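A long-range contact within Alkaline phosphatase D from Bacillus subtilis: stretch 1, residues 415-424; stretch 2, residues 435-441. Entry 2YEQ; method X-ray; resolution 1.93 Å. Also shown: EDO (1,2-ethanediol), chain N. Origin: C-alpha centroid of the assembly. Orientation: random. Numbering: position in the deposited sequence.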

ATOM      1  N   ASN A 415      -5.940  11.547  14.422  1.00 20.45           N
ATOM      2  CA  ASN A 415      -5.007  11.215  15.497  1.00 20.16           C
ATOM      3  C   ASN A 415      -5.265   9.870  16.156  1.00 21.99           C
ATOM      4  O   ASN A 415      -4.315   9.173  16.575  1.00 21.27           O
ATOM      5  N   GLY A 416      -6.538   9.503  16.259  1.00 22.56           N
ATOM      6  CA  GLY A 416      -6.887   8.185  16.768  1.00 23.64           C
ATOM      7  C   GLY A 416      -6.593   8.057  18.259  1.00 24.31           C
ATOM      8  O   GLY A 416      -6.607   9.050  19.009  1.00 21.08           O
ATOM      9  N   ALA A 417      -6.327   6.830  18.677  1.00 22.75           N
ATOM     10  CA  ALA A 417      -6.254   6.504  20.107  1.00 22.91           C
ATOM     11  C   ALA A 417      -5.655   5.120  20.283  1.00 22.21           C
ATOM     12  O   ALA A 417      -5.404   4.411  19.307  1.00 21.66           O
ATOM     13  N   ASP A 418      -5.365   4.730  21.525  1.00 23.07           N
ATOM     14  CA  ASP A 418      -4.816   3.400  21.749  1.00 22.48           C
ATOM     15  C   ASP A 418      -5.877   2.315  21.525  1.00 22.59           C
ATOM     16  O   ASP A 418      -5.578   1.224  21.046  1.00 21.56           O
ATOM     17  N   LYS A 419      -7.112   2.647  21.849  1.00 22.93           N
ATOM     18  CA  LYS A 419      -8.219   1.702  21.885  1.00 26.64           C
ATOM     19  C   LYS A 419      -9.497   2.438  21.492  1.00 24.47           C
ATOM     20  O   LYS A 419      -9.595   3.640  21.723  1.00 24.18           O
ATOM     21  N   ARG A 420     -10.474   1.700  20.964  1.00 24.00           N
ATOM     22  CA  ARG A 420     -11.787   2.233  20.540  1.00 26.47           C
ATOM     23  C   ARG A 420     -12.919   1.636  21.394  1.00 27.25           C
ATOM     24  O   ARG A 420     -12.695   0.744  22.191  1.00 27.44           O
ATOM     25  N   ALA A 421     -14.141   2.111  21.173  1.00 28.46           N
ATOM     26  CA  ALA A 421     -15.324   1.627  21.890  1.00 28.39           C
ATOM     27  C   ALA A 421     -15.654   0.152  21.617  1.00 26.89           C
ATOM     28  O   ALA A 421     -16.201  -0.510  22.473  1.00 31.43           O
ATOM     29  N   ASP A 422     -15.301  -0.374  20.449  1.00 27.23           N
ATOM     30  CA  ASP A 422     -15.686  -1.734  20.080  1.00 26.51           C
ATOM     31  C   ASP A 422     -14.523  -2.717  20.167  1.00 25.27           C
ATOM     32  O   ASP A 422     -14.671  -3.900  19.874  1.00 22.94           O
ATOM     33  N   THR A 423     -13.356  -2.246  20.592  1.00 24.75           N
ATOM     34  CA  THR A 423     -12.178  -3.109  20.637  1.00 23.30           C
ATOM     35  C   THR A 423     -12.348  -4.374  21.473  1.00 23.80           C
ATOM     36  O   THR A 423     -12.043  -5.480  21.005  1.00 21.73           O
ATOM     37  N   ASP A 424     -12.820  -4.228  22.710  1.00 28.01           N
ATOM     38  CA  ASP A 424     -12.983  -5.406  23.588  1.00 28.86           C
ATOM     39  C   ASP A 424     -13.972  -6.401  23.007  1.00 27.18           C
ATOM     40  O   ASP A 424     -13.691  -7.599  22.991  1.00 27.06           O
ATOM     41  N   PHE A 435      -4.079  -8.412  18.571  1.00 22.01           N
ATOM     42  CA  PHE A 435      -3.640  -7.025  18.730  1.00 20.85           C
ATOM     43  C   PHE A 435      -4.588  -6.031  18.060  1.00 19.38           C
ATOM     44  O   PHE A 435      -5.071  -6.311  16.985  1.00 19.75           O
ATOM     45  N   PHE A 436      -4.861  -4.914  18.732  1.00 18.80           N
ATOM     46  CA  PHE A 436      -5.480  -3.752  18.123  1.00 20.13           C
ATOM     47  C   PHE A 436      -4.776  -2.499  18.629  1.00 19.28           C
ATOM     48  O   PHE A 436      -4.474  -2.403  19.817  1.00 19.76           O
ATOM     49  N   ASN A 437      -4.557  -1.537  17.729  1.00 18.72           N
ATOM     50  CA  ASN A 437      -4.133  -0.187  18.062  1.00 19.30           C
ATOM     51  C   ASN A 437      -4.654   0.826  17.029  1.00 19.31           C
ATOM     52  O   ASN A 437      -4.790   0.485  15.861  1.00 19.91           O
ATOM     53  N   ASP A 438      -4.931   2.061  17.440  1.00 20.35           N
ATOM     54  CA  ASP A 438      -5.525   3.053  16.502  1.00 20.51           C
ATOM     55  C   ASP A 438      -4.754   4.377  16.413  1.00 19.63           C
ATOM     56  O   ASP A 438      -5.353   5.425  16.284  1.00 17.91           O
ATOM     57  N   TYR A 439      -3.424   4.303  16.479  1.00 19.48           N
ATOM     58  CA  TYR A 439      -2.551   5.444  16.189  1.00 20.04           C
ATOM     59  C   TYR A 439      -1.997   5.294  14.780  1.00 18.16           C
ATOM     60  O   TYR A 439      -1.835   4.193  14.289  1.00 18.30           O
ATOM     61  N   ARG A 440      -1.644   6.418  14.164  1.00 19.73           N
ATOM     62  CA  ARG A 440      -1.067   6.415  12.822  1.00 17.12           C
ATOM     63  C   ARG A 440       0.393   5.980  12.844  1.00 17.89           C
ATOM     64  O   ARG A 440       1.081   6.063  13.877  1.00 18.20           O
ATOM     65  N   GLY A 441       0.870   5.515  11.707  1.00 17.68           N
ATOM     66  CA  GLY A 441       2.237   5.059  11.561  1.00 18.55           C
ATOM     67  C   GLY A 441       2.358   4.055  10.430  1.00 19.89           C
ATOM     68  O   GLY A 441       1.734   4.194   9.364  1.00 21.15           O
TER

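The most unusual feature of this contact is how much hangs on one backbone carbonyl. Asp438 O accepts a hydrogen bond from Ala417 N at 2.9 Å, receives a CA-H...O contact from Gly416 CA at 3.2 Å, and takes a weak hydrogen bond from Arg440 NH1, two residues on in its own stretch, at 3.1 Å. The crowding leaves no room for a side chain at Gly416: an ideal CB would sit 1.9 Å from Asp438 O and 2.5 Å from Arg440 NH1, a clash with both. Its positive phi also favours glycine, so backbone shape and packing set the same rule.

Beside this glycine, Ala417 and Asp438 form a single antiparallel bridge. Its return bond, Asp438 N to Ala417 O at 3.0 Å, is weak, and the pairing does not extend into a longer ladder. Side chains make much of the remaining contact.

Ala417 points its CB away, yet its backbone is covered: Ala417 C lies over one face of the Tyr439 ring. Tyr439 is an m rotamer whose CB leaves sideways while the end of the side chain comes nearer to the first stretch. Asn415 O meets the edge of this ring, 3.8 Å from Tyr439 CD1, and farther along, Asp418, a t rotamer with its CB sideways, brings OD1 within 3.4 Å of Tyr439 CE2. The ring packs largely along the backbone of the loop, with the Asp418 carboxylate as a side-chain contact.

On Phe436 the logic is different. In the t rotamer its CB points toward the first stretch, and the ring reaches into a setting made by Lys419, Arg420 and Thr423. Lys419 CA lies at the ring edge, 4.1 Å from Phe436 CE2, while Thr423 OG1 approaches Phe436 CD2 at 3.4 Å. Thr423, an m rotamer also pointing toward the other stretch, uses that same oxygen to accept a hydrogen bond from Arg420 N at 3.0 Å, so the loop is braced where it meets the phenylalanine.

Arg420 links the apolar and charged parts. Its CB points toward the second stretch; the side chain starts as m and then bends through off-well chi2 and chi3 angles, bringing one face of its guanidinium over Phe436 CZ, which is 3.6 Å from Arg420 NE. Beyond the ring, Arg420 NH1 forms a salt bridge with Asp438 OD2 at 3.4 Å. Asp438, a t rotamer, is also held from within its own stretch, where Arg440 NH2 donates to Asp438 OD1 at 2.9 Å in a second salt bridge. One carboxylate therefore joins two arginines, one from each stretch.

A water and a bound small molecule add to the contact. The water donates to Asn415 O at 2.7 Å and accepts from Arg440 N at 2.9 Å, bridging the stretches where direct backbone pairing is absent. Near Tyr439, a 1,2-ethanediol, probably from the crystallisation liquor, donates from EDO O2 to Asp418 OD1 at 2.7 Å; its C1 lies at the tyrosine ring edge.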

ATOM      1  CB  ASN A 415      -4.991  12.317  16.549  1.00 22.41           C
ATOM      2  CG  ASN A 415      -4.480  13.629  16.010  1.00 20.11           C
ATOM      3  OD1 ASN A 415      -3.662  13.662  15.071  1.00 20.61           O
ATOM      4  ND2 ASN A 415      -4.957  14.723  16.589  1.00 19.90           N
ATOM      5  CB  ALA A 417      -7.648   6.592  20.739  1.00 23.89           C
ATOM      6  CB  ASP A 418      -4.200   3.279  23.159  1.00 24.50           C
ATOM      7  CG  ASP A 418      -3.198   2.167  23.247  1.00 27.11           C
ATOM      8  OD1 ASP A 418      -2.043   2.339  22.761  1.00 25.44           O
ATOM      9  OD2 ASP A 418      -3.575   1.092  23.752  1.00 30.61           O
ATOM     10  CB  LYS A 419      -8.354   1.202  23.335  1.00 31.58           C
ATOM     11  CG  LYS A 419      -9.253   0.011  23.578  1.00 37.40           C
ATOM     12  CD  LYS A 419      -9.042  -0.506  25.028  1.00 38.87           C
ATOM     13  CE  LYS A 419     -10.197  -1.364  25.516  1.00 43.69           C
ATOM     14  NZ  LYS A 419      -9.717  -2.398  26.476  1.00 41.33           N
ATOM     15  CB  ARG A 420     -12.066   1.798  19.099  1.00 27.56           C
ATOM     16  CG  ARG A 420     -11.225   2.419  18.072  1.00 31.38           C
ATOM     17  CD  ARG A 420     -11.990   2.564  16.788  1.00 34.27           C
ATOM     18  NE  ARG A 420     -11.821   1.463  15.840  1.00 39.05           N
ATOM     19  CZ  ARG A 420     -11.210   1.586  14.646  1.00 43.50           C
ATOM     20  NH1 ARG A 420     -10.650   2.746  14.244  1.00 44.67           N
ATOM     21  NH2 ARG A 420     -11.147   0.536  13.845  1.00 41.34           N
ATOM     22  CB  ALA A 421     -16.513   2.507  21.555  1.00 29.28           C
ATOM     23  CB  ASP A 422     -16.304  -1.758  18.663  1.00 31.61           C
ATOM     24  CG  ASP A 422     -15.351  -1.257  17.584  1.00 35.46           C
ATOM     25  OD1 ASP A 422     -14.253  -0.756  17.912  1.00 37.96           O
ATOM     26  OD2 ASP A 422     -15.700  -1.369  16.392  1.00 41.72           O
ATOM     27  CB  THR A 423     -10.942  -2.338  21.145  1.00 23.70           C
ATOM     28  OG1 THR A 423     -10.724  -1.199  20.314  1.00 23.09           O
ATOM     29  CG2 THR A 423      -9.702  -3.235  21.125  1.00 22.10           C
ATOM     30  CB  ASP A 424     -13.411  -4.986  24.995  1.00 32.61           C
ATOM     31  CG  ASP A 424     -12.297  -4.278  25.755  1.00 39.49           C
ATOM     32  OD1 ASP A 424     -11.095  -4.531  25.475  1.00 38.08           O
ATOM     33  OD2 ASP A 424     -12.627  -3.450  26.626  1.00 46.60           O
ATOM     34  CB  PHE A 435      -2.251  -6.888  18.112  1.00 19.83           C
ATOM     35  CG  PHE A 435      -1.650  -5.493  18.222  1.00 20.06           C
ATOM     36  CD1 PHE A 435      -1.419  -4.911  19.453  1.00 18.87           C
ATOM     37  CD2 PHE A 435      -1.274  -4.799  17.084  1.00 20.49           C
ATOM     38  CE1 PHE A 435      -0.842  -3.660  19.553  1.00 20.45           C
ATOM     39  CE2 PHE A 435      -0.694  -3.518  17.173  1.00 19.79           C
ATOM     40  CZ  PHE A 435      -0.485  -2.954  18.387  1.00 20.25           C
ATOM     41  CB  PHE A 436      -6.980  -3.613  18.463  1.00 20.53           C
ATOM     42  CG  PHE A 436      -7.593  -2.354  17.912  1.00 19.96           C
ATOM     43  CD1 PHE A 436      -7.954  -2.295  16.577  1.00 20.91           C
ATOM     44  CD2 PHE A 436      -7.736  -1.223  18.698  1.00 21.76           C
ATOM     45  CE1 PHE A 436      -8.470  -1.143  16.014  1.00 19.69           C
ATOM     46  CE2 PHE A 436      -8.251  -0.045  18.161  1.00 21.34           C
ATOM     47  CZ  PHE A 436      -8.634  -0.006  16.803  1.00 21.89           C
ATOM     48  CB  ASN A 437      -2.606  -0.133  18.107  1.00 20.19           C
ATOM     49  CG  ASN A 437      -2.095   1.163  18.655  1.00 22.83           C
ATOM     50  OD1 ASN A 437      -2.246   1.475  19.860  1.00 26.04           O
ATOM     51  ND2 ASN A 437      -1.503   1.943  17.796  1.00 18.82           N
ATOM     52  CB  ASP A 438      -6.985   3.319  16.878  1.00 21.88           C
ATOM     53  CG  ASP A 438      -7.757   4.046  15.795  1.00 22.48           C
ATOM     54  OD1 ASP A 438      -7.384   3.933  14.604  1.00 23.09           O
ATOM     55  OD2 ASP A 438      -8.718   4.751  16.171  1.00 26.29           O
ATOM     56  CB  TYR A 439      -1.374   5.488  17.163  1.00 20.89           C
ATOM     57  CG  TYR A 439      -1.751   5.779  18.610  1.00 20.28           C
ATOM     58  CD1 TYR A 439      -2.504   6.872  18.938  1.00 21.31           C
ATOM     59  CD2 TYR A 439      -1.305   4.945  19.647  1.00 23.06           C
ATOM     60  CE1 TYR A 439      -2.837   7.135  20.250  1.00 23.37           C
ATOM     61  CE2 TYR A 439      -1.630   5.197  20.957  1.00 21.71           C
ATOM     62  CZ  TYR A 439      -2.383   6.287  21.248  1.00 23.79           C
ATOM     63  OH  TYR A 439      -2.714   6.551  22.552  1.00 27.19           O
ATOM     64  CB  ARG A 440      -1.204   7.794  12.185  1.00 17.44           C
ATOM     65  CG  ARG A 440      -2.591   8.430  12.283  1.00 17.71           C
ATOM     66  CD  ARG A 440      -3.587   7.771  11.330  1.00 19.27           C
ATOM     67  NE  ARG A 440      -4.021   6.434  11.756  1.00 19.42           N
ATOM     68  CZ  ARG A 440      -4.768   6.153  12.814  1.00 20.01           C
ATOM     69  NH1 ARG A 440      -5.192   7.102  13.632  1.00 21.64           N
ATOM     70  NH2 ARG A 440      -5.105   4.886  13.052  1.00 25.05           N
TER
HETATM   71  C1  EDO N 541      -1.570   6.097  25.031  0.80 38.85           C
HETATM   72  O1  EDO N 541      -1.240   7.082  26.029  0.80 47.79           O
HETATM   73  C2  EDO N 541      -1.422   4.651  25.494  0.80 37.45           C
HETATM   74  O2  EDO N 541      -0.680   3.895  24.531  0.80 25.74           O
HETATM   75  O   HOH W   1      -1.832   8.986  15.519  1.00 21.88           O